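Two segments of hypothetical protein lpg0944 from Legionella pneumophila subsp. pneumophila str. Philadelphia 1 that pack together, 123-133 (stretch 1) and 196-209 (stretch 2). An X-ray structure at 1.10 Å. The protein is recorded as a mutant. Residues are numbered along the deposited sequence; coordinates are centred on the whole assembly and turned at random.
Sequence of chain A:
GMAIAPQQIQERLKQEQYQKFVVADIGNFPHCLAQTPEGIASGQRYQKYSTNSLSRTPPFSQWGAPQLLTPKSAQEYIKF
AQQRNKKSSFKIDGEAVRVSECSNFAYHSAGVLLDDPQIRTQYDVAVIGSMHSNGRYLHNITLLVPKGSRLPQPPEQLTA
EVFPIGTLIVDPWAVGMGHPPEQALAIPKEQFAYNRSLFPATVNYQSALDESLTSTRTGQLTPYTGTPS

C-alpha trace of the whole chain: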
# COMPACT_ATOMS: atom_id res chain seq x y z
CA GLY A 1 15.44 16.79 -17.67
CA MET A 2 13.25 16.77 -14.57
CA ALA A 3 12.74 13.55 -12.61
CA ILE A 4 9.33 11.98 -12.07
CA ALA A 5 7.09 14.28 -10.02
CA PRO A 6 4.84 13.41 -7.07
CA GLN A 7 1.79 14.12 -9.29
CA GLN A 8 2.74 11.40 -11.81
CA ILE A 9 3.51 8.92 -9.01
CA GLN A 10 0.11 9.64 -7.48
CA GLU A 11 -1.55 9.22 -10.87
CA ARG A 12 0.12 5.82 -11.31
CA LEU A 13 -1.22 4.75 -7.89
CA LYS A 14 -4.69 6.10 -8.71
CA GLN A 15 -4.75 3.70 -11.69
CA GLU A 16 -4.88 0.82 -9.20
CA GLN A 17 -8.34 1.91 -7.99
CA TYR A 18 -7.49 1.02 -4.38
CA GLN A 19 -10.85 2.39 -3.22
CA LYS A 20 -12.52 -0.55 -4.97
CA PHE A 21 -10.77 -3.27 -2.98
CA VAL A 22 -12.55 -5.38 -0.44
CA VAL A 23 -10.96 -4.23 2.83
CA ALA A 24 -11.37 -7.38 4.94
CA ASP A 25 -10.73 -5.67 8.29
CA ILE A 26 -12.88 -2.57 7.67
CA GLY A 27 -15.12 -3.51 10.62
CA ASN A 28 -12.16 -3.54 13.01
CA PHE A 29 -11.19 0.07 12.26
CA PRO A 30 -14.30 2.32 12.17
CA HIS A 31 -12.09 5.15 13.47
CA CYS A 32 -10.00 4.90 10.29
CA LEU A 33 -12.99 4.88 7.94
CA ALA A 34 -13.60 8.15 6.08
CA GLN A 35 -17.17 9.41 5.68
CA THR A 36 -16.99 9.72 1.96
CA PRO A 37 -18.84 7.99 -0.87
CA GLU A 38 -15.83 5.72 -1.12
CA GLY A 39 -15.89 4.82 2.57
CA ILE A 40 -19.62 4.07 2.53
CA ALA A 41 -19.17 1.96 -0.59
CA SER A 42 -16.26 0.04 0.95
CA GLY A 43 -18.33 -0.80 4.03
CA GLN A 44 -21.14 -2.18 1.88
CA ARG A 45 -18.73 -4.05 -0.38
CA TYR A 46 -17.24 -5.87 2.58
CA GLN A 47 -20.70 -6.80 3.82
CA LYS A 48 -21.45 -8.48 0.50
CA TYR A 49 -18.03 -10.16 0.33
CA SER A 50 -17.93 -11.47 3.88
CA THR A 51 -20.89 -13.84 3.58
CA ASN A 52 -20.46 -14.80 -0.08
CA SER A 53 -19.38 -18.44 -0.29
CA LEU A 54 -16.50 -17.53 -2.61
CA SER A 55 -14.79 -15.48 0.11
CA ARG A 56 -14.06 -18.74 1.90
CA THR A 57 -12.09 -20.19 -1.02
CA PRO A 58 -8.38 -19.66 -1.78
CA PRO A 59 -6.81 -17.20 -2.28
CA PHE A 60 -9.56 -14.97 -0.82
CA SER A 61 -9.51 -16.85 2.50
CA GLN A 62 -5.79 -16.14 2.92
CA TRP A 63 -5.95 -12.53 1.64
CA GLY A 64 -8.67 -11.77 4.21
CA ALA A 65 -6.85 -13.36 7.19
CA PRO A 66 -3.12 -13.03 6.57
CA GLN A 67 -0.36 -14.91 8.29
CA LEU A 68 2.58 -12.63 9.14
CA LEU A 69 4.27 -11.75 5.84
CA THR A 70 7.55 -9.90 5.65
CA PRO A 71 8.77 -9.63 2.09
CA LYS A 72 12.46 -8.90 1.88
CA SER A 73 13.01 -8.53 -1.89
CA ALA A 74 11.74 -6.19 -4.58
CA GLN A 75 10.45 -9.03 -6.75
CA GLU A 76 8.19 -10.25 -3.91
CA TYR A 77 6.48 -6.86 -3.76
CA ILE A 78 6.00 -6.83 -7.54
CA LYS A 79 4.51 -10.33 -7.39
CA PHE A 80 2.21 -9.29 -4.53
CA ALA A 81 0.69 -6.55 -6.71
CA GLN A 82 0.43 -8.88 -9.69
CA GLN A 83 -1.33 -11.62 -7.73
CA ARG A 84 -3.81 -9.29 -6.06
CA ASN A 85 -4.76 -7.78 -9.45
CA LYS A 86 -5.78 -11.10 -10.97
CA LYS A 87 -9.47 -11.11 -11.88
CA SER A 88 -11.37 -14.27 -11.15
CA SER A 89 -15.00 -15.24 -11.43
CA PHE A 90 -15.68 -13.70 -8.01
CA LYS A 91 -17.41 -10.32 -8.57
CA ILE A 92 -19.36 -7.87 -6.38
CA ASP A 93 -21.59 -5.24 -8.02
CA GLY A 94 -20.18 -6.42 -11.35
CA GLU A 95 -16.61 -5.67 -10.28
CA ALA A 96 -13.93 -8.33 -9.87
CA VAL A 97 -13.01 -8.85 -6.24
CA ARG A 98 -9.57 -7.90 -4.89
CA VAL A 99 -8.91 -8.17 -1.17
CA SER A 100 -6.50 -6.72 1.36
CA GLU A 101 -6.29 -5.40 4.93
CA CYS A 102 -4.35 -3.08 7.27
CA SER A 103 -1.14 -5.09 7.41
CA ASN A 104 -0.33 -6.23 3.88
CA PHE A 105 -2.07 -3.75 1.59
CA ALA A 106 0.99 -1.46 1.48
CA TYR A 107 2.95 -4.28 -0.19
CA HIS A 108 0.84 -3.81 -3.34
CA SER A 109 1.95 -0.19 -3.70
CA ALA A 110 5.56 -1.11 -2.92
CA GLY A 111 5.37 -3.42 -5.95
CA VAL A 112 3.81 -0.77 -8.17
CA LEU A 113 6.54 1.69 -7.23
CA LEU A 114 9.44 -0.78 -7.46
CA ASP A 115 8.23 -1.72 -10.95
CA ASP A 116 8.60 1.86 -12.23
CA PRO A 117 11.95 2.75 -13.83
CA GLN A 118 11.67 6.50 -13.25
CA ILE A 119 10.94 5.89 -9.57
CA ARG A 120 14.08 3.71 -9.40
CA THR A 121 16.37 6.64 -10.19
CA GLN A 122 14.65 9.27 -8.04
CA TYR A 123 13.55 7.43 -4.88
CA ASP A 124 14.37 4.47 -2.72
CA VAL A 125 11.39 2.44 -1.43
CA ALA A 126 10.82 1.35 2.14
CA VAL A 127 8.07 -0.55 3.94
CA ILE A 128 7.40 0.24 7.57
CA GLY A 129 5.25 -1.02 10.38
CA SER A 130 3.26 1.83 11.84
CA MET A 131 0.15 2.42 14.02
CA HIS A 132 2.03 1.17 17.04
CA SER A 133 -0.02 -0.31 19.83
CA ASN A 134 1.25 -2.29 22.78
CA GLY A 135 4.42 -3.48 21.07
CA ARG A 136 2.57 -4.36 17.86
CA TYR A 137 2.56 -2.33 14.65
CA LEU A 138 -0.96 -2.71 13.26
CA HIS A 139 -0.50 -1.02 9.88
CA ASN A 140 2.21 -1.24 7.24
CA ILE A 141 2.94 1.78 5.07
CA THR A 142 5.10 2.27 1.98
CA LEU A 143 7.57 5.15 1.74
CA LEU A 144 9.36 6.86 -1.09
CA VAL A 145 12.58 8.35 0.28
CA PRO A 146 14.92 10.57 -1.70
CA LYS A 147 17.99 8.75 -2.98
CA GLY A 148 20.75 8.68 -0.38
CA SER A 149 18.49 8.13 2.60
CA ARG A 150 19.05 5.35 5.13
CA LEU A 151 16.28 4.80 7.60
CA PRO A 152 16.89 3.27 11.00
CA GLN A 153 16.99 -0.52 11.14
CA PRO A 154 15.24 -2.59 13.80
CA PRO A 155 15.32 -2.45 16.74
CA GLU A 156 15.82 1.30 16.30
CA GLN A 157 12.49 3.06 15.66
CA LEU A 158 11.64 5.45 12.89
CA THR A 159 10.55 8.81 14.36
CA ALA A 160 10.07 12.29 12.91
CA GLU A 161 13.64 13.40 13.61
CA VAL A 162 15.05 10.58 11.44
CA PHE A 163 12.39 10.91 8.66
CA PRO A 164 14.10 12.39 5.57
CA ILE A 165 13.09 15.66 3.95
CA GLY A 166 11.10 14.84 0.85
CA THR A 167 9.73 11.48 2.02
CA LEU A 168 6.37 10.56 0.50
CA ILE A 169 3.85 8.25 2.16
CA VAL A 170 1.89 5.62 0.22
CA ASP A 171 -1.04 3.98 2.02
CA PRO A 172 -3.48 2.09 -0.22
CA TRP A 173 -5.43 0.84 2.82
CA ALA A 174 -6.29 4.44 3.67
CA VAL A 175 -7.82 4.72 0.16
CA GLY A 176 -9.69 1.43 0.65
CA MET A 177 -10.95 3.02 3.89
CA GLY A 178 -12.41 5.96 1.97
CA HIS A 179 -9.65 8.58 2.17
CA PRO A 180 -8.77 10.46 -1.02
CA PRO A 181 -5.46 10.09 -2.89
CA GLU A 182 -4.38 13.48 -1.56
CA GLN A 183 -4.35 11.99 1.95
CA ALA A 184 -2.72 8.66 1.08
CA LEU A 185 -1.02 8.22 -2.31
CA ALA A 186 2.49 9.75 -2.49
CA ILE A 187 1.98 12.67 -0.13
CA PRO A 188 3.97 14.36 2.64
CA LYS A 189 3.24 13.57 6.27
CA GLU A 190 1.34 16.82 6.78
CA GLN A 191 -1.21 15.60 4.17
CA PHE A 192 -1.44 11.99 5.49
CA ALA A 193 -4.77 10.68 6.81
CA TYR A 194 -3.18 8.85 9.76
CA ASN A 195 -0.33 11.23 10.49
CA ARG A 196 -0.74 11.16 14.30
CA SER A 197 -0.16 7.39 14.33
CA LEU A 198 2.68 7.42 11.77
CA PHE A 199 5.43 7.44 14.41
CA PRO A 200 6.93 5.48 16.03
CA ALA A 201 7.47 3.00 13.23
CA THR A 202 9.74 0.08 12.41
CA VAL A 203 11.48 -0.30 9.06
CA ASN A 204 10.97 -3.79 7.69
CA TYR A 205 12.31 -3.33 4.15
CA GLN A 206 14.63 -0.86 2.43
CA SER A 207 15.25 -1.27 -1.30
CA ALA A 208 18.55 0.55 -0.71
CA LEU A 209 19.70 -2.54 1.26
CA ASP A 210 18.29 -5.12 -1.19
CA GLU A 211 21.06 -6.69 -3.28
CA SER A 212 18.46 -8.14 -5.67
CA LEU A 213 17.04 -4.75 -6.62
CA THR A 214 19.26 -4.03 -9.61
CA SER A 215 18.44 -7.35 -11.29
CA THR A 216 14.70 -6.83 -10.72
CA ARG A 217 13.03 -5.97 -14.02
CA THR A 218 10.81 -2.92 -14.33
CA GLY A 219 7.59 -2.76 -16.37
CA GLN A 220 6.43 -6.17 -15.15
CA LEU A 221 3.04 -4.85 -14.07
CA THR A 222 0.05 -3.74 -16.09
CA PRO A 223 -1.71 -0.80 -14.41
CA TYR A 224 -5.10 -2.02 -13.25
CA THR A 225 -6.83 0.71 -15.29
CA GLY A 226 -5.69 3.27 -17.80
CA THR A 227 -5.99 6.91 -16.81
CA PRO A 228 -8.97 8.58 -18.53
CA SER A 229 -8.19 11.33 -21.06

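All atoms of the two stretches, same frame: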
# COMPACT_ATOMS: atom_id res chain seq x y z
N TYR A 123 13.89 7.78 -6.23
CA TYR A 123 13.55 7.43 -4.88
C TYR A 123 14.02 6.03 -4.56
O TYR A 123 14.04 5.17 -5.42
CB TYR A 123 12.02 7.47 -4.68
CG TYR A 123 11.40 8.84 -4.73
CD1 TYR A 123 11.48 9.70 -3.65
CD2 TYR A 123 10.71 9.29 -5.85
CE1 TYR A 123 10.89 10.96 -3.69
CE2 TYR A 123 10.15 10.55 -5.89
CZ TYR A 123 10.25 11.38 -4.81
OH TYR A 123 9.67 12.63 -4.90
N ASP A 124 14.33 5.81 -3.28
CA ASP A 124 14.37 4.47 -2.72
C ASP A 124 13.00 4.17 -2.11
O ASP A 124 12.21 5.08 -1.82
CB ASP A 124 15.46 4.38 -1.64
CG ASP A 124 16.85 4.66 -2.17
OD1 ASP A 124 17.23 4.04 -3.18
OD2 ASP A 124 17.60 5.45 -1.53
N VAL A 125 12.69 2.88 -1.95
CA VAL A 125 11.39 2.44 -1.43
C VAL A 125 11.63 1.77 -0.10
O VAL A 125 12.59 1.01 0.06
CB VAL A 125 10.71 1.49 -2.42
CG1 VAL A 125 9.40 0.96 -1.85
CG2 VAL A 125 10.43 2.20 -3.73
N ALA A 126 10.76 2.04 0.87
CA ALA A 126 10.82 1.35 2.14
C ALA A 126 9.42 0.91 2.53
O ALA A 126 8.42 1.49 2.08
CB ALA A 126 11.41 2.22 3.23
N VAL A 127 9.34 -0.11 3.36
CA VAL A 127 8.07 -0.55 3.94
C VAL A 127 8.24 -0.58 5.44
O VAL A 127 9.23 -1.14 5.94
CB VAL A 127 7.63 -1.92 3.39
CG1 VAL A 127 6.28 -2.34 4.01
CG2 VAL A 127 7.53 -1.88 1.88
N ILE A 128 7.32 0.05 6.13
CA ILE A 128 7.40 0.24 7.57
C ILE A 128 6.15 -0.28 8.26
O ILE A 128 5.05 -0.28 7.71
CB ILE A 128 7.60 1.75 7.93
CG1 ILE A 128 6.34 2.58 7.66
CG2 ILE A 128 8.81 2.32 7.20
CD1 ILE A 128 6.44 4.06 8.10
N GLY A 129 6.35 -0.75 9.48
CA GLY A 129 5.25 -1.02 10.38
C GLY A 129 4.97 0.22 11.19
O GLY A 129 5.86 0.83 11.78
N SER A 130 3.70 0.60 11.21
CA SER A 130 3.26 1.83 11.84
C SER A 130 1.99 1.55 12.66
O SER A 130 1.64 0.39 12.88
CB SER A 130 3.06 2.90 10.76
OG SER A 130 2.61 4.15 11.24
N MET A 131 1.33 2.59 13.16
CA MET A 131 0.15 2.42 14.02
C MET A 131 0.50 1.50 15.18
O MET A 131 -0.14 0.48 15.44
CB MET A 131 -1.07 1.95 13.21
CG MET A 131 -2.37 2.19 13.94
SD MET A 131 -3.80 1.62 13.00
CE MET A 131 -3.80 2.80 11.68
N HIS A 132 1.53 1.92 15.90
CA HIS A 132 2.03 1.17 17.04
C HIS A 132 1.04 1.15 18.16
O HIS A 132 0.46 2.17 18.50
CB HIS A 132 3.31 1.84 17.52
CG HIS A 132 4.02 1.08 18.58
ND1 HIS A 132 4.19 1.59 19.85
CD2 HIS A 132 4.62 -0.13 18.57
CE1 HIS A 132 4.85 0.71 20.58
NE2 HIS A 132 5.14 -0.33 19.83
N SER A 133 0.89 -0.05 18.73
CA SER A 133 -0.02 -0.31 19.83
C SER A 133 0.48 -1.48 20.64
O SER A 133 0.56 -2.61 20.14
CB SER A 133 -1.41 -0.64 19.29
OG SER A 133 -2.34 -0.66 20.34
N ARG A 196 -1.04 11.21 12.88
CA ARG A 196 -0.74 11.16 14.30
C ARG A 196 -0.38 9.76 14.81
O ARG A 196 0.04 9.62 15.96
CB ARG A 196 -1.89 11.74 15.11
CG ARG A 196 -2.18 13.17 14.76
CD ARG A 196 -1.07 14.11 15.21
NE ARG A 196 -1.30 15.46 14.71
CZ ARG A 196 -0.54 16.10 13.81
NH1 ARG A 196 0.55 15.53 13.30
NH2 ARG A 196 -0.87 17.32 13.42
N SER A 197 -0.56 8.74 13.98
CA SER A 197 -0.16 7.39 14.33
C SER A 197 1.01 6.91 13.49
O SER A 197 1.42 5.76 13.61
CB SER A 197 -1.33 6.43 14.15
OG SER A 197 -1.68 6.32 12.79
N LEU A 198 1.57 7.79 12.66
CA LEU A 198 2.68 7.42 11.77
C LEU A 198 3.89 6.96 12.56
O LEU A 198 4.47 5.91 12.28
CB LEU A 198 3.02 8.62 10.88
CG LEU A 198 4.21 8.50 9.93
CD1 LEU A 198 4.05 7.32 9.01
CD2 LEU A 198 4.36 9.78 9.14
N PHE A 199 4.26 7.73 13.57
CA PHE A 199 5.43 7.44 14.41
C PHE A 199 4.97 7.05 15.81
O PHE A 199 3.96 7.58 16.30
CB PHE A 199 6.35 8.66 14.51
CG PHE A 199 6.79 9.19 13.19
CD1 PHE A 199 7.54 8.43 12.32
CD2 PHE A 199 6.41 10.46 12.80
CE1 PHE A 199 7.91 8.93 11.10
CE2 PHE A 199 6.79 10.96 11.58
CZ PHE A 199 7.56 10.20 10.73
N PRO A 200 5.71 6.15 16.49
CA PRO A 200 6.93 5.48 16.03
C PRO A 200 6.61 4.35 15.06
O PRO A 200 5.52 3.77 15.07
CB PRO A 200 7.51 4.91 17.32
CG PRO A 200 6.32 4.64 18.15
CD PRO A 200 5.39 5.79 17.88
N ALA A 201 7.60 4.04 14.24
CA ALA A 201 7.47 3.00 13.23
C ALA A 201 8.71 2.12 13.23
O ALA A 201 9.72 2.48 13.84
CB ALA A 201 7.24 3.62 11.84
N THR A 202 8.63 0.98 12.57
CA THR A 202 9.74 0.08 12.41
C THR A 202 9.96 -0.16 10.91
O THR A 202 9.01 -0.33 10.16
CB THR A 202 9.52 -1.24 13.19
OG1 THR A 202 10.71 -2.02 13.11
CG2 THR A 202 8.33 -2.04 12.68
N VAL A 203 11.20 -0.21 10.48
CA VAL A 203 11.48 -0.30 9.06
C VAL A 203 11.79 -1.72 8.66
O VAL A 203 12.88 -2.23 8.95
CB VAL A 203 12.61 0.64 8.63
CG1 VAL A 203 12.76 0.61 7.12
CG2 VAL A 203 12.32 2.06 9.09
N ASN A 204 10.85 -2.38 7.99
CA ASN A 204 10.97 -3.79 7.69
C ASN A 204 11.65 -4.10 6.36
O ASN A 204 12.13 -5.20 6.17
CB ASN A 204 9.63 -4.48 7.77
CG ASN A 204 9.13 -4.55 9.20
OD1 ASN A 204 8.02 -4.11 9.50
ND2 ASN A 204 9.96 -5.05 10.09
N TYR A 205 11.67 -3.14 5.45
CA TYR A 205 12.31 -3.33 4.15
C TYR A 205 12.83 -2.00 3.67
O TYR A 205 12.12 -0.99 3.74
CB TYR A 205 11.32 -3.91 3.13
CG TYR A 205 11.87 -3.94 1.70
CD1 TYR A 205 12.77 -4.92 1.32
CD2 TYR A 205 11.51 -2.99 0.77
CE1 TYR A 205 13.28 -4.95 0.03
CE2 TYR A 205 12.00 -3.02 -0.54
CZ TYR A 205 12.89 -3.99 -0.89
OH TYR A 205 13.38 -4.00 -2.18
N GLN A 206 14.05 -2.01 3.14
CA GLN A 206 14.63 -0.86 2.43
C GLN A 206 15.22 -1.35 1.12
O GLN A 206 16.16 -2.16 1.11
CB GLN A 206 15.73 -0.17 3.26
CG GLN A 206 15.22 0.35 4.57
CD GLN A 206 16.19 1.28 5.31
OE1 GLN A 206 16.63 2.30 4.79
NE2 GLN A 206 16.50 0.94 6.55
N SER A 207 14.71 -0.87 -0.01
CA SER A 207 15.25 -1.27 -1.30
C SER A 207 16.73 -0.91 -1.42
O SER A 207 17.47 -1.58 -2.13
CB SER A 207 14.45 -0.67 -2.46
OG SER A 207 14.57 0.75 -2.53
N ALA A 208 17.15 0.14 -0.72
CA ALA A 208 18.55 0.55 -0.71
C ALA A 208 19.48 -0.52 -0.14
O ALA A 208 20.68 -0.47 -0.39
CB ALA A 208 18.69 1.83 0.09
N LEU A 209 18.95 -1.45 0.64
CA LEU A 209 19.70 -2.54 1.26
C LEU A 209 19.47 -3.88 0.56
O LEU A 209 20.01 -4.88 0.99
CB LEU A 209 19.33 -2.69 2.74
CG LEU A 209 19.63 -1.44 3.57
CD1 LEU A 209 19.16 -1.63 4.99
CD2 LEU A 209 21.11 -1.10 3.54
O HOH W 1 16.69 1.71 -3.94
O HOH W 2 15.35 2.01 0.67
O HOH W 3 -0.31 4.64 10.71
O HOH W 4 2.90 4.45 15.51

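Stretch 1 runs as a β-strand that pairs antiparallel with the strand at 202-206, the two axes approaching to 4.5 Å, and together the stretches bury 785 Å². The pairing begins where stretch 2 leaves the sheet for a 3-10 segment. Asp124 reaches this turn through a water that donates to its OD1 (2.5 Å) and also lies 2.7 Å from Ser207 OG. Val125 then engages Ser207 twice: its N donates to Ser207 OG (2.9 Å), and its O accepts from Ser207 N (2.8 Å), both nearly linear, so the serine hydroxyl takes the place of a backbone carbonyl. A second water donates to Val125 O and accepts from Ala208 N, tying in the next turn residue.

Ala126 faces Gln206 in a non-hydrogen-bonded pair, its CA making a CA-H...O contact with Tyr205 O (3.1 Å). At Val127 the ladder resumes, with Val127 N donating to Tyr205 O (2.9 Å). Val127 O accepts from both Tyr205 N (3.2 Å) and Asn204 N (2.9 Å), the signature of a β-bulge that shifts the register by one residue.

Beyond it, Ile128 pairs with Val203. Its side chain lies on the same face as Ala126 and forms an apolar cluster: CG2 meets Val203 CG2 at 4.0 Å, while CD1 reaches Ala201 CB at 3.8 Å and Leu198 CD1 at 4.1 Å. Gly129 and Thr202 exchange two backbone hydrogen bonds, Gly129 N to Thr202 O (2.8 Å) and Thr202 N to Gly129 O (2.9 Å).

Ser130 turns to the preceding loop, its OG donating to Leu198 O (2.8 Å). As the chain turns a corner, Met131 N donates to Ser197 O (3.2 Å). At His132 the link is water-mediated: one water accepts from His132 N and donates to Ser197 O and Pro200 O, bridging three backbone groups.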